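Local structure of beta-carbonic anhydrase (Methanothermobacter thermautotrophicus, 1G5C) at residues Val85-Cys90 with Ile156-Gly161; Ala58-Asp63 with Glu129-Glu134; Lys26-Thr31 with Lys53-Ala58; Asn80-Val85 with Glu147-His152. The protein catalyses the reversible hydration of carbon dioxide to bicarbonate, as a zinc-dependent carbonic anhydrase of the beta class. One frame throughout, in Å; residues are numbered along the deposited sequence.

Interaction 1. Residues Val85-Cys90 with Ile156-Gly161. With ZN (zinc ion), chain G.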
loop_
_atom_site.group_PDB
_atom_site.type_symbol
_atom_site.label_atom_id
_atom_site.label_comp_id
_atom_site.label_asym_id
_atom_site.label_seq_id
_atom_site.Cartn_x
_atom_site.Cartn_y
_atom_site.Cartn_z
ATOM N N VAL A 85 -7.938 2.077 -9.341
ATOM C CA VAL A 85 -8.204 3.439 -9.786
ATOM C C VAL A 85 -6.937 4.074 -10.372
ATOM O O VAL A 85 -5.980 4.410 -9.648
ATOM C CB VAL A 85 -8.728 4.346 -8.633
ATOM C CG1 VAL A 85 -9.051 5.747 -9.174
ATOM C CG2 VAL A 85 -9.974 3.735 -8.004
ATOM N N GLY A 86 -6.900 4.187 -11.698
ATOM C CA GLY A 86 -5.766 4.844 -12.317
ATOM C C GLY A 86 -6.121 6.318 -12.369
ATOM O O GLY A 86 -7.215 6.703 -11.943
ATOM N N HIS A 87 -5.231 7.159 -12.886
ATOM C CA HIS A 87 -5.556 8.576 -12.959
ATOM C C HIS A 87 -4.880 9.204 -14.162
ATOM O O HIS A 87 -3.866 8.709 -14.639
ATOM C CB HIS A 87 -5.102 9.305 -11.684
ATOM C CG HIS A 87 -3.618 9.332 -11.512
ATOM N ND1 HIS A 87 -2.835 10.373 -11.979
ATOM C CD2 HIS A 87 -2.766 8.434 -10.975
ATOM C CE1 HIS A 87 -1.568 10.102 -11.736
ATOM N NE2 HIS A 87 -1.488 8.934 -11.125
ATOM N N THR A 88 -5.446 10.305 -14.638
ATOM C CA THR A 88 -4.878 10.998 -15.786
ATOM C C THR A 88 -3.581 11.668 -15.358
ATOM O O THR A 88 -3.387 11.988 -14.173
ATOM C CB THR A 88 -5.831 12.082 -16.309
ATOM O OG1 THR A 88 -6.155 12.970 -15.237
ATOM C CG2 THR A 88 -7.116 11.471 -16.845
ATOM N N ASP A 89 -2.704 11.889 -16.328
ATOM C CA ASP A 89 -1.403 12.518 -16.112
ATOM C C ASP A 89 -0.548 11.747 -15.110
ATOM O O ASP A 89 0.036 12.333 -14.191
ATOM C CB ASP A 89 -1.572 13.974 -15.655
ATOM C CG ASP A 89 -0.259 14.744 -15.677
ATOM O OD1 ASP A 89 0.557 14.477 -16.565
ATOM O OD2 ASP A 89 -0.041 15.621 -14.824
ATOM N N CYS A 90 -0.473 10.434 -15.300
ATOM C CA CYS A 90 0.324 9.573 -14.426
ATOM C C CYS A 90 1.775 9.621 -14.900
ATOM O O CYS A 90 2.679 9.949 -14.131
ATOM C CB CYS A 90 -0.200 8.138 -14.465
ATOM S SG CYS A 90 0.645 7.006 -13.335
ATOM N N ILE A 156 -9.540 8.151 -12.739
ATOM C CA ILE A 156 -9.997 9.431 -12.213
ATOM C C ILE A 156 -9.244 10.607 -12.847
ATOM O O ILE A 156 -8.047 10.508 -13.102
ATOM C CB ILE A 156 -9.810 9.489 -10.657
ATOM C CG1 ILE A 156 -10.485 10.741 -10.092
ATOM C CG2 ILE A 156 -8.304 9.505 -10.289
ATOM C CD1 ILE A 156 -10.523 10.763 -8.535
ATOM N N ASP A 157 -9.954 11.705 -13.114
ATOM C CA ASP A 157 -9.328 12.919 -13.648
ATOM C C ASP A 157 -8.536 13.485 -12.466
ATOM O O ASP A 157 -9.121 13.843 -11.446
ATOM C CB ASP A 157 -10.397 13.932 -14.084
ATOM C CG ASP A 157 -9.791 15.200 -14.683
ATOM O OD1 ASP A 157 -8.982 15.882 -14.000
ATOM O OD2 ASP A 157 -10.120 15.516 -15.844
ATOM N N ILE A 158 -7.218 13.588 -12.603
ATOM C CA ILE A 158 -6.385 14.046 -11.506
ATOM C C ILE A 158 -6.634 15.484 -11.019
ATOM O O ILE A 158 -6.258 15.848 -9.896
ATOM C CB ILE A 158 -4.880 13.824 -11.849
ATOM C CG1 ILE A 158 -4.030 13.874 -10.567
ATOM C CG2 ILE A 158 -4.394 14.860 -12.875
ATOM C CD1 ILE A 158 -4.392 12.800 -9.529
ATOM N N ASN A 159 -7.296 16.298 -11.829
ATOM C CA ASN A 159 -7.564 17.664 -11.408
ATOM C C ASN A 159 -8.974 17.908 -10.887
ATOM O O ASN A 159 -9.174 18.751 -10.019
ATOM C CB ASN A 159 -7.276 18.629 -12.561
ATOM C CG ASN A 159 -5.851 18.515 -13.063
ATOM O OD1 ASN A 159 -4.901 18.658 -12.295
ATOM N ND2 ASN A 159 -5.695 18.243 -14.349
ATOM N N THR A 160 -9.948 17.162 -11.395
ATOM C CA THR A 160 -11.338 17.361 -11.004
ATOM C C THR A 160 -11.925 16.279 -10.080
ATOM O O THR A 160 -12.903 16.534 -9.378
ATOM C CB THR A 160 -12.235 17.458 -12.260
ATOM O OG1 THR A 160 -12.387 16.151 -12.835
ATOM C CG2 THR A 160 -11.596 18.393 -13.323
ATOM N N GLY A 161 -11.341 15.080 -10.083
ATOM C CA GLY A 161 -11.854 14.008 -9.240
ATOM C C GLY A 161 -12.979 13.224 -9.904
ATOM O O GLY A 161 -13.544 12.288 -9.328
HETATM ZN ZN ZN G . 0.338 7.932 -11.156
HETATM O O HOH W 1 1.452 9.628 -11.095
#
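With chi1 at 55°, Thr88 holds OG1 between its own backbone N and carbonyl carbon, facing the backbone of Ile158; His87 turns in the same way (chi1 66°), which brings its ring beside the Ile158 side chain. Thr88 OG1 accepts a nearly straight hydrogen bond from Ile158 N at 2.9 Å. The backbone adds Thr88 N to Ile156 O (3.0 Å) and Ile156 N to Gly86 O (2.9 Å), a parallel bridge pairing His87 with Ile156. Ile156 CG2 packs 3.5 Å from His87 CB and also touches Val85 CG1. Ile158 runs alongside His87, its CD1 3.8 Å from ND1. That ND1 donates to Thr88 O from above the carbonyl plane, which helps fix the ring's rotation while NE2 meets zinc at 2.1 Å. With a valine in place of Thr88 the hydroxyl is gone, and the Ile158 N-H would probably be left without its acceptor, with the turn after Ile156 less firmly held. Asp157 OD1 accepts from Asn159 N, closing an Asx turn over Ile158. Cys90 SG (2.4 Å from zinc), Cys32 and a water complete the two-cysteine, one-histidine metal site characteristic of beta-class carbonic anhydrases.

Interaction 2. Residues Ala58-Asp63 with Glu129-Glu134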
loop_
_atom_site.group_PDB
_atom_site.type_symbol
_atom_site.label_atom_id
_atom_site.label_comp_id
_atom_site.label_asym_id
_atom_site.label_seq_id
_atom_site.Cartn_x
_atom_site.Cartn_y
_atom_site.Cartn_z
ATOM N N ALA A 58 3.824 2.755 -7.608
ATOM C CA ALA A 58 4.019 3.664 -8.733
ATOM C C ALA A 58 3.235 3.235 -9.978
ATOM O O ALA A 58 3.553 2.215 -10.592
ATOM C CB ALA A 58 5.520 3.776 -9.064
ATOM N N GLY A 59 2.208 4.007 -10.338
ATOM C CA GLY A 59 1.415 3.698 -11.522
ATOM C C GLY A 59 0.286 2.707 -11.348
ATOM O O GLY A 59 -0.315 2.290 -12.341
ATOM N N ASN A 60 -0.032 2.351 -10.099
ATOM C CA ASN A 60 -1.076 1.370 -9.799
ATOM C C ASN A 60 -1.007 0.166 -10.729
ATOM O O ASN A 60 -1.989 -0.236 -11.367
ATOM C CB ASN A 60 -2.486 1.993 -9.815
ATOM C CG ASN A 60 -2.794 2.748 -11.099
ATOM O OD1 ASN A 60 -2.480 3.925 -11.226
ATOM N ND2 ASN A 60 -3.418 2.077 -12.044
ATOM N N ILE A 61 0.186 -0.405 -10.796
ATOM C CA ILE A 61 0.444 -1.585 -11.612
ATOM C C ILE A 61 0.275 -2.822 -10.728
ATOM O O ILE A 61 0.827 -2.890 -9.632
ATOM C CB ILE A 61 1.867 -1.548 -12.152
ATOM C CG1 ILE A 61 2.018 -0.358 -13.092
ATOM C CG2 ILE A 61 2.207 -2.877 -12.860
ATOM C CD1 ILE A 61 3.450 -0.132 -13.540
ATOM N N VAL A 62 -0.497 -3.789 -11.198
ATOM C CA VAL A 62 -0.740 -5.003 -10.436
ATOM C C VAL A 62 0.406 -5.996 -10.604
ATOM O O VAL A 62 0.530 -6.646 -11.645
ATOM C CB VAL A 62 -2.061 -5.669 -10.879
ATOM C CG1 VAL A 62 -2.279 -6.964 -10.105
ATOM C CG2 VAL A 62 -3.223 -4.714 -10.658
ATOM N N ASP A 63 1.263 -6.084 -9.594
ATOM C CA ASP A 63 2.387 -7.014 -9.623
ATOM C C ASP A 63 2.161 -8.019 -8.489
ATOM O O ASP A 63 1.097 -8.017 -7.857
ATOM C CB ASP A 63 3.721 -6.263 -9.443
ATOM C CG ASP A 63 3.788 -5.475 -8.140
ATOM O OD1 ASP A 63 4.836 -4.843 -7.861
ATOM O OD2 ASP A 63 2.791 -5.488 -7.388
ATOM N N GLU A 129 -5.353 4.141 -19.155
ATOM C CA GLU A 129 -6.543 3.300 -19.216
ATOM C C GLU A 129 -6.213 1.836 -19.471
ATOM O O GLU A 129 -6.822 0.940 -18.872
ATOM C CB GLU A 129 -7.524 3.811 -20.280
ATOM C CG GLU A 129 -7.909 5.287 -20.102
ATOM C CD GLU A 129 -9.114 5.688 -20.947
ATOM O OE1 GLU A 129 -9.388 5.007 -21.958
ATOM O OE2 GLU A 129 -9.784 6.683 -20.608
ATOM N N GLU A 130 -5.245 1.578 -20.344
ATOM C CA GLU A 130 -4.894 0.196 -20.636
ATOM C C GLU A 130 -4.217 -0.458 -19.433
ATOM O O GLU A 130 -4.366 -1.658 -19.192
ATOM C CB GLU A 130 -3.986 0.116 -21.868
ATOM C CG GLU A 130 -2.826 1.087 -21.872
ATOM C CD GLU A 130 -2.090 1.109 -23.211
ATOM O OE1 GLU A 130 -1.202 0.253 -23.424
ATOM O OE2 GLU A 130 -2.417 1.972 -24.054
ATOM N N ASN A 131 -3.461 0.322 -18.677
ATOM C CA ASN A 131 -2.816 -0.230 -17.484
ATOM C C ASN A 131 -3.876 -0.706 -16.491
ATOM O O ASN A 131 -3.723 -1.760 -15.864
ATOM C CB ASN A 131 -1.929 0.819 -16.831
ATOM C CG ASN A 131 -1.289 0.310 -15.580
ATOM O OD1 ASN A 131 -0.604 -0.706 -15.603
ATOM N ND2 ASN A 131 -1.516 1.007 -14.465
ATOM N N VAL A 132 -4.958 0.061 -16.343
ATOM C CA VAL A 132 -6.036 -0.329 -15.442
ATOM C C VAL A 132 -6.725 -1.638 -15.903
ATOM O O VAL A 132 -6.932 -2.569 -15.110
ATOM C CB VAL A 132 -7.105 0.780 -15.326
ATOM C CG1 VAL A 132 -8.332 0.231 -14.596
ATOM C CG2 VAL A 132 -6.549 1.988 -14.551
ATOM N N ILE A 133 -7.094 -1.696 -17.180
ATOM C CA ILE A 133 -7.742 -2.872 -17.743
ATOM C C ILE A 133 -6.827 -4.073 -17.562
ATOM O O ILE A 133 -7.273 -5.163 -17.217
ATOM C CB ILE A 133 -8.035 -2.682 -19.254
ATOM C CG1 ILE A 133 -9.100 -1.599 -19.445
ATOM C CG2 ILE A 133 -8.523 -4.007 -19.874
ATOM C CD1 ILE A 133 -10.414 -1.942 -18.805
ATOM N N GLU A 134 -5.541 -3.871 -17.807
ATOM C CA GLU A 134 -4.563 -4.940 -17.661
ATOM C C GLU A 134 -4.521 -5.411 -16.196
ATOM O O GLU A 134 -4.414 -6.608 -15.920
ATOM C CB GLU A 134 -3.186 -4.422 -18.082
ATOM C CG GLU A 134 -2.047 -5.414 -17.898
ATOM C CD GLU A 134 -2.304 -6.734 -18.612
ATOM O OE1 GLU A 134 -2.788 -6.706 -19.767
ATOM O OE2 GLU A 134 -2.012 -7.796 -18.021
HETATM O O HOH W 2 -3.442 -1.944 -13.083
#
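Gly59 and Asn60 bring the loop against helix 128-141 with two successive positive phi angles (85° and 43°), and Ile61 CA comes 6.9 Å from Asn131 CA. This is a strand-to-helix connection of an alpha/beta fold: it leaves strand 53-57 and runs into helix 64-77, whose N-cap is Asp63. At Gly59 a side chain would collide with the carbonyl O of Ala58, and glycine avoids this. Asn131 carries the contact. Its CG lies anti to the backbone N, which sends the amide straight at the loop, where ND2 makes two weak hydrogen bonds, to Gly59 O at 2.8 Å with a badly bent angle and to Asn60 O at 3.4 Å. The Asn60 amide crosses obliquely, the two planes 51° apart. Its ND2 lies 3.3 Å from Asn131 ND2, but both are donors and they make no bond. Val132 CG2 packs against Asn60 ND2 at 4.0 Å, while Ile61 crosses Asn131 at about a right angle and lays CG1 3.6 Å from OD1. Farther out, Asn60 rests on Ile84 of the central sheet, and Ala58 N bonds Ser69 of the second subunit. A water bridges the backbones, donating to Asn60 O and to Asn131 O, each at 2.8 Å.

Interaction 3. Residues Lys26-Thr31 with Lys53-Ala58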
loop_
_atom_site.group_PDB
_atom_site.type_symbol
_atom_site.label_atom_id
_atom_site.label_comp_id
_atom_site.label_asym_id
_atom_site.label_seq_id
_atom_site.Cartn_x
_atom_site.Cartn_y
_atom_site.Cartn_z
ATOM N N LYS A 26 -17.057 -4.373 1.815
ATOM C CA LYS A 26 -15.714 -4.775 2.238
ATOM C C LYS A 26 -14.900 -4.494 0.987
ATOM O O LYS A 26 -14.780 -5.334 0.091
ATOM C CB LYS A 26 -15.669 -6.254 2.613
ATOM C CG LYS A 26 -16.823 -6.731 3.470
ATOM C CD LYS A 26 -16.718 -6.283 4.898
ATOM C CE LYS A 26 -17.560 -7.199 5.802
ATOM N NZ LYS A 26 -19.040 -7.116 5.558
ATOM N N LEU A 27 -14.358 -3.285 0.965
ATOM C CA LEU A 27 -13.617 -2.697 -0.152
ATOM C C LEU A 27 -12.086 -2.642 -0.103
ATOM O O LEU A 27 -11.477 -2.383 0.945
ATOM C CB LEU A 27 -14.082 -1.246 -0.303
ATOM C CG LEU A 27 -14.928 -0.658 -1.418
ATOM C CD1 LEU A 27 -15.840 0.435 -0.859
ATOM C CD2 LEU A 27 -14.008 -0.074 -2.466
ATOM N N CYS A 28 -11.467 -2.840 -1.261
ATOM C CA CYS A 28 -10.017 -2.699 -1.369
ATOM C C CYS A 28 -9.797 -1.835 -2.596
ATOM O O CYS A 28 -10.298 -2.152 -3.687
ATOM C CB CYS A 28 -9.302 -4.028 -1.570
ATOM S SG CYS A 28 -7.513 -3.750 -1.841
ATOM N N ILE A 29 -9.069 -0.736 -2.419
ATOM C CA ILE A 29 -8.777 0.184 -3.513
ATOM C C ILE A 29 -7.299 0.033 -3.887
ATOM O O ILE A 29 -6.414 0.003 -3.014
ATOM C CB ILE A 29 -8.999 1.678 -3.100
ATOM C CG1 ILE A 29 -10.402 1.905 -2.523
ATOM C CG2 ILE A 29 -8.766 2.582 -4.299
ATOM C CD1 ILE A 29 -11.526 1.830 -3.539
ATOM N N ILE A 30 -7.028 -0.067 -5.182
ATOM C CA ILE A 30 -5.657 -0.151 -5.665
ATOM C C ILE A 30 -5.442 1.107 -6.523
ATOM O O ILE A 30 -6.176 1.341 -7.491
ATOM C CB ILE A 30 -5.432 -1.422 -6.525
ATOM C CG1 ILE A 30 -5.568 -2.668 -5.644
ATOM C CG2 ILE A 30 -4.042 -1.393 -7.150
ATOM C CD1 ILE A 30 -5.631 -3.988 -6.402
ATOM N N THR A 31 -4.463 1.928 -6.157
ATOM C CA THR A 31 -4.211 3.137 -6.921
ATOM C C THR A 31 -2.734 3.541 -6.935
ATOM O O THR A 31 -1.854 2.749 -6.548
ATOM C CB THR A 31 -5.128 4.302 -6.423
ATOM O OG1 THR A 31 -5.063 5.400 -7.356
ATOM C CG2 THR A 31 -4.719 4.763 -4.996
ATOM N N LYS A 53 -9.541 -0.687 2.421
ATOM C CA LYS A 53 -8.137 -1.047 2.575
ATOM C C LYS A 53 -7.523 -0.405 1.336
ATOM O O LYS A 53 -8.111 -0.483 0.245
ATOM C CB LYS A 53 -7.958 -2.569 2.535
ATOM C CG LYS A 53 -8.299 -3.290 3.839
ATOM C CD LYS A 53 -9.767 -3.138 4.200
ATOM C CE LYS A 53 -10.119 -3.950 5.428
ATOM N NZ LYS A 53 -11.462 -3.621 5.948
ATOM N N VAL A 54 -6.356 0.219 1.476
ATOM C CA VAL A 54 -5.779 0.919 0.326
ATOM C C VAL A 54 -4.356 0.494 -0.032
ATOM O O VAL A 54 -3.449 0.548 0.798
ATOM C CB VAL A 54 -5.806 2.469 0.567
ATOM C CG1 VAL A 54 -5.323 3.227 -0.679
ATOM C CG2 VAL A 54 -7.217 2.916 0.911
ATOM N N ILE A 55 -4.173 0.072 -1.282
ATOM C CA ILE A 55 -2.862 -0.337 -1.782
ATOM C C ILE A 55 -2.395 0.724 -2.772
ATOM O O ILE A 55 -3.179 1.189 -3.606
ATOM C CB ILE A 55 -2.959 -1.698 -2.492
ATOM C CG1 ILE A 55 -3.446 -2.753 -1.493
ATOM C CG2 ILE A 55 -1.595 -2.093 -3.086
ATOM C CD1 ILE A 55 -3.866 -4.098 -2.131
ATOM N N LYS A 56 -1.126 1.119 -2.692
ATOM C CA LYS A 56 -0.593 2.138 -3.597
ATOM C C LYS A 56 0.854 1.865 -3.983
ATOM O O LYS A 56 1.681 1.519 -3.136
ATOM C CB LYS A 56 -0.634 3.545 -2.950
ATOM C CG LYS A 56 -2.021 4.122 -2.667
ATOM C CD LYS A 56 -1.909 5.550 -2.068
ATOM C CE LYS A 56 -3.262 6.220 -1.880
ATOM N NZ LYS A 56 -3.092 7.697 -1.580
ATOM N N ASN A 57 1.156 2.012 -5.269
ATOM C CA ASN A 57 2.522 1.839 -5.744
ATOM C C ASN A 57 2.672 2.774 -6.943
ATOM O O ASN A 57 1.747 3.525 -7.258
ATOM C CB ASN A 57 2.808 0.374 -6.119
ATOM C CG ASN A 57 1.997 -0.113 -7.337
ATOM O OD1 ASN A 57 1.333 0.660 -8.035
ATOM N ND2 ASN A 57 2.072 -1.410 -7.592
ATOM N N ALA A 58 3.824 2.755 -7.608
ATOM C CA ALA A 58 4.019 3.664 -8.733
ATOM C C ALA A 58 3.235 3.235 -9.978
ATOM O O ALA A 58 3.553 2.215 -10.592
ATOM C CB ALA A 58 5.520 3.776 -9.064
#
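Leu27 to Thr31 and Lys53 to Asn57 run side by side as parallel strands, their axes 16° apart, and a ladder of backbone bonds zips them together. Lys53 N donates to Leu27 O (3.0 Å), Ile29 N to Lys53 O (2.8 Å), Ile55 N to Ile29 O (2.8 Å) and Thr31 N to Ile55 O (2.9 Å). The ladder frays at its C-terminal end, where Asn57 N reaches Thr31 O only weakly, at 3.4 Å. Between the rungs, CA-H groups such as that of Lys56 add contacts to the same carbonyls. On one face Ile55 CD1 bridges two neighbours, touching Cys28 SG at 3.7 Å and Ile30 CG1 at 4.2 Å; Ile30 and Ile55 point the same way. On the other, Thr31 lies alongside Lys56 with CG2 3.6 Å from the lysine's CG. Thr31 OG1 is anti to the backbone N (chi1 -168°), which puts CG2 on the lysine chain while the hydroxyl bonds Val85 O on the next strand. Lys53 bends at chi2, and its NZ pairs with Asp17 and Ser19. Helix 64-77 packs on the face of Ile30 and Ile55, helix 40-45 on that of Ile29 and Thr31. Backbone bonds from Val54 and Lys56 go to the second subunit, joining the edge strand to its dimer mate. The pair is the heart of a beta-alpha-beta crossover, strand 27-32, helix 40-45, strand 53-57, in the parallel part of the sheet of the beta-carbonic anhydrase fold.

Interaction 4. Residues Asn80-Val85 with Glu147-His152. With CA (calcium ion), chain H.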
loop_
_atom_site.group_PDB
_atom_site.type_symbol
_atom_site.label_atom_id
_atom_site.label_comp_id
_atom_site.label_asym_id
_atom_site.label_seq_id
_atom_site.Cartn_x
_atom_site.Cartn_y
_atom_site.Cartn_z
ATOM N N ASN A 80 -14.523 -8.305 -0.543
ATOM C CA ASN A 80 -15.206 -9.011 -1.615
ATOM C C ASN A 80 -15.360 -8.112 -2.828
ATOM O O ASN A 80 -16.041 -8.458 -3.781
ATOM C CB ASN A 80 -16.578 -9.534 -1.132
ATOM C CG ASN A 80 -17.514 -8.428 -0.688
ATOM O OD1 ASN A 80 -17.440 -7.297 -1.170
ATOM N ND2 ASN A 80 -18.423 -8.759 0.234
ATOM N N GLU A 81 -14.710 -6.953 -2.790
ATOM C CA GLU A 81 -14.760 -6.023 -3.912
ATOM C C GLU A 81 -13.455 -5.240 -4.004
ATOM O O GLU A 81 -13.013 -4.620 -3.029
ATOM C CB GLU A 81 -15.935 -5.051 -3.752
ATOM C CG GLU A 81 -16.045 -3.994 -4.852
ATOM C CD GLU A 81 -17.423 -3.344 -4.900
ATOM O OE1 GLU A 81 -18.066 -3.225 -3.830
ATOM O OE2 GLU A 81 -17.868 -2.948 -6.002
ATOM N N ILE A 82 -12.845 -5.269 -5.179
ATOM C CA ILE A 82 -11.591 -4.560 -5.401
ATOM C C ILE A 82 -11.796 -3.562 -6.532
ATOM O O ILE A 82 -12.419 -3.894 -7.550
ATOM C CB ILE A 82 -10.463 -5.535 -5.828
ATOM C CG1 ILE A 82 -10.232 -6.583 -4.743
ATOM C CG2 ILE A 82 -9.179 -4.747 -6.116
ATOM C CD1 ILE A 82 -9.267 -7.682 -5.154
ATOM N N ILE A 83 -11.271 -2.352 -6.360
ATOM C CA ILE A 83 -11.383 -1.312 -7.379
ATOM C C ILE A 83 -10.011 -0.732 -7.687
ATOM O O ILE A 83 -9.357 -0.142 -6.808
ATOM C CB ILE A 83 -12.287 -0.118 -6.921
ATOM C CG1 ILE A 83 -13.675 -0.609 -6.531
ATOM C CG2 ILE A 83 -12.417 0.897 -8.056
ATOM C CD1 ILE A 83 -14.585 0.495 -5.933
ATOM N N ILE A 84 -9.551 -0.917 -8.918
ATOM C CA ILE A 84 -8.278 -0.334 -9.295
ATOM C C ILE A 84 -8.661 1.051 -9.793
ATOM O O ILE A 84 -9.640 1.188 -10.550
ATOM C CB ILE A 84 -7.594 -1.110 -10.444
ATOM C CG1 ILE A 84 -7.248 -2.534 -9.982
ATOM C CG2 ILE A 84 -6.345 -0.341 -10.910
ATOM C CD1 ILE A 84 -6.700 -3.459 -11.098
ATOM N N VAL A 85 -7.938 2.077 -9.341
ATOM C CA VAL A 85 -8.204 3.439 -9.786
ATOM C C VAL A 85 -6.937 4.074 -10.372
ATOM O O VAL A 85 -5.980 4.410 -9.648
ATOM C CB VAL A 85 -8.728 4.346 -8.633
ATOM C CG1 VAL A 85 -9.051 5.747 -9.174
ATOM C CG2 VAL A 85 -9.974 3.735 -8.004
ATOM N N GLU A 147 -13.145 -15.955 -7.934
ATOM C CA GLU A 147 -14.032 -15.282 -8.871
ATOM C C GLU A 147 -15.209 -14.666 -8.158
ATOM O O GLU A 147 -15.842 -13.800 -8.695
ATOM C CB GLU A 147 -14.506 -16.224 -9.980
ATOM C CG GLU A 147 -13.411 -16.517 -10.983
ATOM C CD GLU A 147 -13.899 -17.303 -12.187
ATOM O OE1 GLU A 147 -15.025 -17.855 -12.121
ATOM O OE2 GLU A 147 -13.142 -17.380 -13.186
ATOM N N SER A 148 -15.502 -15.083 -6.932
ATOM C CA SER A 148 -16.611 -14.451 -6.226
ATOM C C SER A 148 -16.270 -12.984 -5.856
ATOM O O SER A 148 -17.137 -12.233 -5.400
ATOM C CB SER A 148 -16.948 -15.228 -4.961
ATOM O OG SER A 148 -15.844 -15.263 -4.084
ATOM N N ILE A 149 -15.012 -12.581 -6.049
ATOM C CA ILE A 149 -14.595 -11.208 -5.738
ATOM C C ILE A 149 -14.882 -10.263 -6.919
ATOM O O ILE A 149 -14.508 -10.545 -8.054
ATOM C CB ILE A 149 -13.068 -11.139 -5.413
ATOM C CG1 ILE A 149 -12.705 -12.181 -4.347
ATOM C CG2 ILE A 149 -12.699 -9.745 -4.920
ATOM C CD1 ILE A 149 -13.547 -12.085 -3.051
ATOM N N GLY A 150 -15.551 -9.145 -6.661
ATOM C CA GLY A 150 -15.814 -8.217 -7.748
ATOM C C GLY A 150 -14.584 -7.360 -7.991
ATOM O O GLY A 150 -14.020 -6.819 -7.036
ATOM N N VAL A 151 -14.154 -7.237 -9.248
ATOM C CA VAL A 151 -12.969 -6.443 -9.581
ATOM C C VAL A 151 -13.339 -5.407 -10.641
ATOM O O VAL A 151 -13.743 -5.753 -11.764
ATOM C CB VAL A 151 -11.826 -7.346 -10.085
ATOM C CG1 VAL A 151 -10.566 -6.527 -10.306
ATOM C CG2 VAL A 151 -11.555 -8.442 -9.069
ATOM N N HIS A 152 -13.225 -4.135 -10.262
ATOM C CA HIS A 152 -13.597 -3.029 -11.130
ATOM C C HIS A 152 -12.396 -2.176 -11.501
ATOM O O HIS A 152 -11.410 -2.118 -10.767
ATOM C CB HIS A 152 -14.646 -2.160 -10.423
ATOM C CG HIS A 152 -15.778 -2.949 -9.822
ATOM N ND1 HIS A 152 -16.735 -3.573 -10.588
ATOM C CD2 HIS A 152 -16.093 -3.212 -8.530
ATOM C CE1 HIS A 152 -17.601 -4.187 -9.794
ATOM N NE2 HIS A 152 -17.230 -3.984 -8.544
HETATM CA CA CA H . -17.765 -13.161 -10.052
HETATM O O HOH W 3 -16.474 -10.935 -9.518
#
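Glu81 and His152 supply the polar side-chain contact: OE2 lies 2.8 Å from NE2, at the ring's edge and near its plane, in a bond so bent that it counts as weak. With CG anti to the backbone N (chi1 178°) and the chain extended, Glu81 crosses the imidazole obliquely, carboxylate and ring 59° apart. His152 is also held by Asp169 N at ND1 and by Glu170 OE2 at NE2; the two glutamates lie close, so the histidine probably eases their like charges. With a leucine here in place of Glu81 the carboxylate is lost, and NE2 would probably depend on Glu170 alone. Backbone bonds do the main work: Gly150 N to Asn80 O (3.0 Å), Ile82 N to Gly150 O (2.7 Å), His152 N to Ile82 O (2.8 Å) and Ile84 N to His152 O (2.9 Å). They join parallel strands 81-87 and 150-156 of the central sheet, the long helical stretch between them including helix 128-141, which packs on the face of Ile82 and Val151. Among the apolar contacts, Ile82 CD1 meets Ile149 CG2 at 4.0 Å, and Ile83 CG1 comes up to the edge of the His152 ring, 4.1 Å from CD2. At the outer end a calcium ion binds Glu147 O at 2.4 Å together with a water.

Overall arrangement
Interactions 1, 3 and 4 all work on one sheet, while interaction 2 packs a loop and helix against it. Interaction 3 sits nearest the centre of the chain, almost wholly buried, and lives on backbone ladders and aliphatic contacts; interaction 4 repeats that pattern on the far side of the 27-32/81-87 pair but runs out to solvent, where charges and calcium appear. Interactions 1 and 4 share Val85, whose N and O bond Ile30 and Thr31 of interaction 3. Towards the zinc the chemistry turns polar: interaction 1 supplies two metal ligands, and Gly59 of interaction 2 packs on Cys90. Interaction 2 buries the least surface and relies on weak amide bonds and a water; with interaction 3 it faces the second subunit.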